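Long-range contact in endoglucanase EG-II (Hypocrea jecorina, PDB 3QR3), which probably hydrolyses internal beta-1,4-glucosidic bonds of cellulose with a glycoside hydrolase family 5 catalytic domain folded as a TIM barrel: residues F178-F192 with N213-N226. Residues are numbered along the deposited sequence; the frame is centred on the assembly and turned at random.
With SO4 (sulfate ion), chain C; SO4 (sulfate ion), chain D.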
loop_
_atom_site.group_PDB
_atom_site.type_symbol
_atom_site.label_atom_id
_atom_site.label_comp_id
_atom_site.label_asym_id
_atom_site.label_seq_id
_atom_site.Cartn_x
_atom_site.Cartn_y
_atom_site.Cartn_z
ATOM N N PHE A 178 9.336 -6.902 6.404
ATOM C CA PHE A 178 7.900 -7.182 6.392
ATOM C C PHE A 178 7.431 -7.520 4.978
ATOM O O PHE A 178 7.904 -6.937 3.991
ATOM C CB PHE A 178 7.091 -5.966 6.878
ATOM C CG PHE A 178 7.218 -5.678 8.355
ATOM C CD1 PHE A 178 6.748 -6.582 9.302
ATOM C CD2 PHE A 178 7.775 -4.478 8.791
ATOM C CE1 PHE A 178 6.844 -6.305 10.651
ATOM C CE2 PHE A 178 7.880 -4.194 10.145
ATOM C CZ PHE A 178 7.409 -5.100 11.077
ATOM N N ILE A 179 6.471 -8.434 4.886
ATOM C CA ILE A 179 5.847 -8.774 3.613
ATOM C C ILE A 179 4.325 -8.757 3.793
ATOM O O ILE A 179 3.811 -9.330 4.741
ATOM C CB ILE A 179 6.290 -10.167 3.110
ATOM C CG1 ILE A 179 7.809 -10.230 2.957
ATOM C CG2 ILE A 179 5.628 -10.490 1.776
ATOM C CD1 ILE A 179 8.322 -11.627 2.584
ATOM N N SER A 180 3.615 -8.082 2.893
ATOM C CA SER A 180 2.155 -8.026 2.933
ATOM C C SER A 180 1.515 -9.273 2.353
ATOM O O SER A 180 1.986 -9.803 1.346
ATOM C CB SER A 180 1.650 -6.849 2.099
ATOM O OG SER A 180 1.988 -5.613 2.687
ATOM N N LEU A 181 0.424 -9.721 2.972
ATOM C CA LEU A 181 -0.414 -10.776 2.407
ATOM C C LEU A 181 -1.788 -10.184 2.058
ATOM O O LEU A 181 -2.606 -9.945 2.946
ATOM C CB LEU A 181 -0.566 -11.932 3.410
ATOM C CG LEU A 181 0.724 -12.512 4.003
ATOM C CD1 LEU A 181 0.428 -13.619 5.006
ATOM C CD2 LEU A 181 1.658 -13.022 2.892
ATOM N N PRO A 182 -2.044 -9.926 0.762
ATOM C CA PRO A 182 -3.329 -9.319 0.387
ATOM C C PRO A 182 -4.401 -10.326 -0.025
ATOM O O PRO A 182 -4.108 -11.291 -0.739
ATOM C CB PRO A 182 -2.940 -8.450 -0.806
ATOM C CG PRO A 182 -1.875 -9.311 -1.507
ATOM C CD PRO A 182 -1.125 -10.028 -0.393
ATOM N N GLY A 183 -5.636 -10.084 0.402
ATOM C CA GLY A 183 -6.739 -10.983 0.115
ATOM C C GLY A 183 -7.676 -10.502 -0.982
ATOM O O GLY A 183 -7.402 -9.500 -1.658
ATOM N N ASN A 184 -8.791 -11.218 -1.140
ATOM C CA ASN A 184 -9.793 -10.962 -2.180
ATOM C C ASN A 184 -10.668 -9.747 -1.870
ATOM O O ASN A 184 -10.435 -9.029 -0.899
ATOM C CB ASN A 184 -10.684 -12.202 -2.323
ATOM C CG ASN A 184 -10.906 -12.620 -3.766
ATOM O OD1 ASN A 184 -10.536 -11.918 -4.719
ATOM N ND2 ASN A 184 -11.519 -13.783 -3.935
ATOM N N ASP A 185 -11.688 -9.528 -2.693
ATOM C CA ASP A 185 -12.627 -8.429 -2.481
ATOM C C ASP A 185 -11.933 -7.072 -2.321
ATOM O O ASP A 185 -12.259 -6.302 -1.425
ATOM C CB ASP A 185 -13.517 -8.710 -1.270
ATOM C CG ASP A 185 -14.639 -9.685 -1.587
ATOM O OD1 ASP A 185 -15.577 -9.304 -2.323
ATOM O OD2 ASP A 185 -14.584 -10.830 -1.094
ATOM N N TRP A 186 -10.984 -6.791 -3.205
ATOM C CA TRP A 186 -10.277 -5.520 -3.207
ATOM C C TRP A 186 -9.595 -5.284 -1.860
ATOM O O TRP A 186 -9.481 -4.147 -1.398
ATOM C CB TRP A 186 -11.244 -4.379 -3.526
ATOM C CG TRP A 186 -12.130 -4.649 -4.698
ATOM C CD1 TRP A 186 -13.329 -5.308 -4.688
ATOM C CD2 TRP A 186 -11.911 -4.238 -6.059
ATOM N NE1 TRP A 186 -13.858 -5.345 -5.961
ATOM C CE2 TRP A 186 -13.009 -4.697 -6.819
ATOM C CE3 TRP A 186 -10.893 -3.528 -6.707
ATOM C CZ2 TRP A 186 -13.116 -4.475 -8.195
ATOM C CZ3 TRP A 186 -10.996 -3.314 -8.079
ATOM C CH2 TRP A 186 -12.104 -3.777 -8.804
ATOM N N GLN A 187 -9.143 -6.364 -1.232
ATOM C CA GLN A 187 -8.493 -6.269 0.074
ATOM C C GLN A 187 -9.379 -5.717 1.189
ATOM O O GLN A 187 -8.877 -5.326 2.240
ATOM C CB GLN A 187 -7.240 -5.404 -0.023
ATOM C CG GLN A 187 -6.046 -6.112 -0.645
ATOM C CD GLN A 187 -4.803 -5.247 -0.591
ATOM O OE1 GLN A 187 -4.494 -4.538 -1.544
ATOM N NE2 GLN A 187 -4.106 -5.267 0.543
ATOM N N SER A 188 -10.687 -5.694 0.989
ATOM C CA SER A 188 -11.560 -5.119 2.011
ATOM C C SER A 188 -11.419 -5.776 3.377
ATOM O O SER A 188 -11.510 -7.003 3.516
ATOM C CB SER A 188 -13.025 -5.151 1.587
ATOM O OG SER A 188 -13.829 -4.721 2.675
ATOM N N ALA A 189 -11.195 -4.946 4.390
ATOM C CA ALA A 189 -11.109 -5.417 5.761
ATOM C C ALA A 189 -12.434 -6.050 6.189
ATOM O O ALA A 189 -12.463 -6.931 7.041
ATOM C CB ALA A 189 -10.725 -4.251 6.706
ATOM N N GLY A 190 -13.531 -5.588 5.600
ATOM C CA GLY A 190 -14.848 -6.107 5.942
ATOM C C GLY A 190 -15.107 -7.528 5.461
ATOM O O GLY A 190 -15.865 -8.274 6.084
ATOM N N ALA A 191 -14.476 -7.913 4.358
ATOM C CA ALA A 191 -14.716 -9.225 3.754
ATOM C C ALA A 191 -13.565 -10.196 4.002
ATOM O O ALA A 191 -13.630 -11.355 3.596
ATOM C CB ALA A 191 -14.947 -9.080 2.253
ATOM N N PHE A 192 -12.515 -9.710 4.657
ATOM C CA PHE A 192 -11.258 -10.444 4.752
ATOM C C PHE A 192 -11.426 -11.840 5.360
ATOM O O PHE A 192 -10.836 -12.809 4.881
ATOM C CB PHE A 192 -10.215 -9.623 5.519
ATOM C CG PHE A 192 -8.853 -10.252 5.555
ATOM C CD1 PHE A 192 -8.094 -10.362 4.403
ATOM C CD2 PHE A 192 -8.328 -10.726 6.745
ATOM C CE1 PHE A 192 -6.841 -10.942 4.435
ATOM C CE2 PHE A 192 -7.073 -11.306 6.785
ATOM C CZ PHE A 192 -6.329 -11.414 5.630
ATOM N N ASN A 213 6.885 -11.811 10.447
ATOM C CA ASN A 213 6.933 -10.649 9.556
ATOM C C ASN A 213 6.062 -10.750 8.307
ATOM O O ASN A 213 6.262 -10.028 7.324
ATOM C CB ASN A 213 8.385 -10.315 9.209
ATOM C CG ASN A 213 9.129 -9.699 10.384
ATOM O OD1 ASN A 213 8.517 -9.106 11.277
ATOM N ND2 ASN A 213 10.446 -9.851 10.397
ATOM N N LEU A 214 5.079 -11.640 8.356
ATOM C CA LEU A 214 4.121 -11.781 7.277
ATOM C C LEU A 214 2.846 -11.168 7.802
ATOM O O LEU A 214 2.207 -11.709 8.702
ATOM C CB LEU A 214 3.919 -13.258 6.905
ATOM C CG LEU A 214 5.162 -14.029 6.455
ATOM C CD1 LEU A 214 4.803 -15.467 6.051
ATOM C CD2 LEU A 214 5.888 -13.325 5.305
ATOM N N ILE A 215 2.496 -10.010 7.250
ATOM C CA ILE A 215 1.456 -9.176 7.820
ATOM C C ILE A 215 0.262 -9.139 6.891
ATOM O O ILE A 215 0.425 -8.940 5.692
ATOM C CB ILE A 215 1.989 -7.741 8.023
ATOM C CG1 ILE A 215 3.330 -7.773 8.779
ATOM C CG2 ILE A 215 0.939 -6.855 8.716
ATOM C CD1 ILE A 215 3.240 -8.407 10.185
ATOM N N PHE A 216 -0.938 -9.334 7.432
ATOM C CA PHE A 216 -2.125 -9.254 6.592
ATOM C C PHE A 216 -2.348 -7.807 6.154
ATOM O O PHE A 216 -2.274 -6.891 6.957
ATOM C CB PHE A 216 -3.350 -9.826 7.305
ATOM C CG PHE A 216 -3.230 -11.309 7.623
ATOM C CD1 PHE A 216 -3.102 -12.247 6.602
ATOM C CD2 PHE A 216 -3.248 -11.752 8.933
ATOM C CE1 PHE A 216 -2.992 -13.611 6.888
ATOM C CE2 PHE A 216 -3.143 -13.107 9.232
ATOM C CZ PHE A 216 -3.016 -14.043 8.205
ATOM N N ASP A 217 -2.611 -7.611 4.869
ATOM C CA ASP A 217 -2.701 -6.259 4.297
ATOM C C ASP A 217 -4.153 -6.003 3.902
ATOM O O ASP A 217 -4.656 -6.640 2.982
ATOM C CB ASP A 217 -1.800 -6.207 3.050
ATOM C CG ASP A 217 -1.561 -4.805 2.534
ATOM O OD1 ASP A 217 -2.476 -3.962 2.648
ATOM O OD2 ASP A 217 -0.454 -4.556 1.988
ATOM N N VAL A 218 -4.835 -5.090 4.593
ATOM C CA VAL A 218 -6.223 -4.775 4.239
ATOM C C VAL A 218 -6.420 -3.317 3.839
ATOM O O VAL A 218 -5.591 -2.469 4.154
ATOM C CB VAL A 218 -7.209 -5.117 5.375
ATOM C CG1 VAL A 218 -7.270 -6.635 5.601
ATOM C CG2 VAL A 218 -6.835 -4.385 6.650
ATOM N N HIS A 219 -7.525 -3.056 3.135
ATOM C CA HIS A 219 -7.961 -1.726 2.745
ATOM C C HIS A 219 -9.368 -1.500 3.281
ATOM O O HIS A 219 -10.131 -2.447 3.438
ATOM C CB HIS A 219 -8.018 -1.621 1.219
ATOM C CG HIS A 219 -6.677 -1.591 0.562
ATOM N ND1 HIS A 219 -6.506 -1.225 -0.757
ATOM C CD2 HIS A 219 -5.439 -1.852 1.044
ATOM C CE1 HIS A 219 -5.223 -1.278 -1.062
ATOM N NE2 HIS A 219 -4.552 -1.653 0.014
ATOM N N LYS A 220 -9.732 -0.250 3.537
ATOM C CA LYS A 220 -11.118 0.046 3.890
ATOM C C LYS A 220 -11.408 1.522 3.718
ATOM O O LYS A 220 -10.680 2.371 4.237
ATOM C CB LYS A 220 -11.433 -0.381 5.331
ATOM C CG LYS A 220 -12.927 -0.587 5.604
ATOM C CD LYS A 220 -13.524 -1.679 4.701
ATOM C CE LYS A 220 -15.021 -1.854 4.933
ATOM N NZ LYS A 220 -15.818 -0.632 4.566
ATOM N N TYR A 221 -12.475 1.823 2.985
ATOM C CA TYR A 221 -12.923 3.196 2.811
ATOM C C TYR A 221 -14.168 3.470 3.641
ATOM O O TYR A 221 -14.731 2.567 4.267
ATOM C CB TYR A 221 -13.113 3.535 1.318
ATOM C CG TYR A 221 -11.771 3.640 0.644
ATOM C CD1 TYR A 221 -10.994 4.780 0.791
ATOM C CD2 TYR A 221 -11.247 2.580 -0.072
ATOM C CE1 TYR A 221 -9.747 4.877 0.209
ATOM C CE2 TYR A 221 -10.001 2.665 -0.654
ATOM C CZ TYR A 221 -9.256 3.812 -0.508
ATOM O OH TYR A 221 -8.015 3.906 -1.080
ATOM N N LEU A 222 -14.573 4.730 3.681
ATOM C CA LEU A 222 -15.571 5.148 4.656
ATOM C C LEU A 222 -16.840 5.674 4.003
ATOM O O LEU A 222 -17.771 6.079 4.695
ATOM C CB LEU A 222 -14.988 6.190 5.620
ATOM C CG LEU A 222 -14.009 5.670 6.690
ATOM C CD1 LEU A 222 -12.696 5.167 6.073
ATOM C CD2 LEU A 222 -13.726 6.753 7.726
ATOM N N ASP A 223 -16.885 5.656 2.676
ATOM C CA ASP A 223 -18.085 6.091 1.977
ATOM C C ASP A 223 -19.096 4.952 1.838
ATOM O O ASP A 223 -18.803 3.802 2.174
ATOM C CB ASP A 223 -17.764 6.762 0.633
ATOM C CG ASP A 223 -16.948 5.882 -0.300
ATOM O OD1 ASP A 223 -16.442 4.829 0.144
ATOM O OD2 ASP A 223 -16.814 6.256 -1.493
ATOM N N SER A 224 -20.287 5.289 1.350
ATOM C CA SER A 224 -21.423 4.364 1.333
ATOM C C SER A 224 -21.187 3.022 0.622
ATOM O O SER A 224 -21.784 2.010 0.998
ATOM C CB SER A 224 -22.660 5.062 0.751
ATOM O OG SER A 224 -22.377 5.620 -0.522
ATOM N N ASP A 225 -20.328 3.002 -0.396
ATOM C CA ASP A 225 -20.068 1.761 -1.133
ATOM C C ASP A 225 -18.625 1.259 -1.006
ATOM O O ASP A 225 -18.171 0.451 -1.815
ATOM C CB ASP A 225 -20.417 1.934 -2.609
ATOM C CG ASP A 225 -19.595 3.016 -3.275
ATOM O OD1 ASP A 225 -18.810 3.684 -2.567
ATOM O OD2 ASP A 225 -19.739 3.203 -4.502
ATOM N N ASN A 226 -17.906 1.741 0.003
ATOM C CA ASN A 226 -16.542 1.276 0.258
ATOM C C ASN A 226 -15.610 1.417 -0.940
ATOM O O ASN A 226 -14.751 0.570 -1.159
ATOM C CB ASN A 226 -16.556 -0.178 0.739
ATOM C CG ASN A 226 -15.213 -0.619 1.288
ATOM O OD1 ASN A 226 -14.577 0.101 2.064
ATOM N ND2 ASN A 226 -14.775 -1.806 0.894
HETATM S S SO4 C . -17.316 -5.149 3.009
HETATM O O1 SO4 C . -16.085 -5.404 2.280
HETATM O O2 SO4 C . -17.932 -6.414 3.408
HETATM O O3 SO4 C . -17.010 -4.366 4.207
HETATM O O4 SO4 C . -18.223 -4.402 2.143
HETATM S S SO4 D . -17.344 -5.997 -6.623
HETATM O O1 SO4 D . -16.391 -6.000 -7.728
HETATM O O2 SO4 D . -18.544 -6.733 -7.015
HETATM O O3 SO4 D . -16.743 -6.652 -5.467
HETATM O O4 SO4 D . -17.703 -4.625 -6.283
HETATM O O HOH W 1 -6.910 -8.189 2.092
HETATM O O HOH W 2 -1.967 -3.761 -0.876
#
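Strands 179-182 and 214-219 run parallel, their axes 4.4 Å apart at closest approach and inclined by 50°, and backbone bonds such as Ile-215 N to Ile-179 O (2.9 Å) join them; beyond the first strand a single further bridge forms, His-219 N donating to Gln-187 O and Ala-189 N to His-219 O. On the barrel's inner face, where buried polar groups must find partners, the carboxylate of Asp-217 swings away from its own backbone N (chi1 -168°) and accepts from Ser-180 OG at OD2 (2.8 Å). Gln-187 is long enough to bring NE2 to Asp-217 O (2.9 Å), with only a weak bond to OD1, which also pairs with Thr-259. Its CB lies over the His-219 imidazole, whose ND1 bonds Glu-149, and its OE1, bound by Glu-149 N, sits 3.2 Å above one face of that ring. An alanine in place of Gln-187 would probably leave Asp-217 O without its side-chain donor and Glu-149 N without its acceptor, with only CB of that side chain remaining over the imidazole. On the outer face, flat and branched apolar groups fill the layer under the helices: Phe-192 turns its edge to the face of Phe-216 (centroids 5.4 Å apart, planes at 61°), Val-218 CG1 sits over the Phe-192 ring, and Leu-181 CD1 touches Phe-216 CE1 (3.9 Å). In this beta-alpha-beta unit helix 197-201 packs on Phe-192 and Phe-216; outside it, helix 155-171 meets Ile-179 and Leu-181, and strand 256-261 adjoins 214-219.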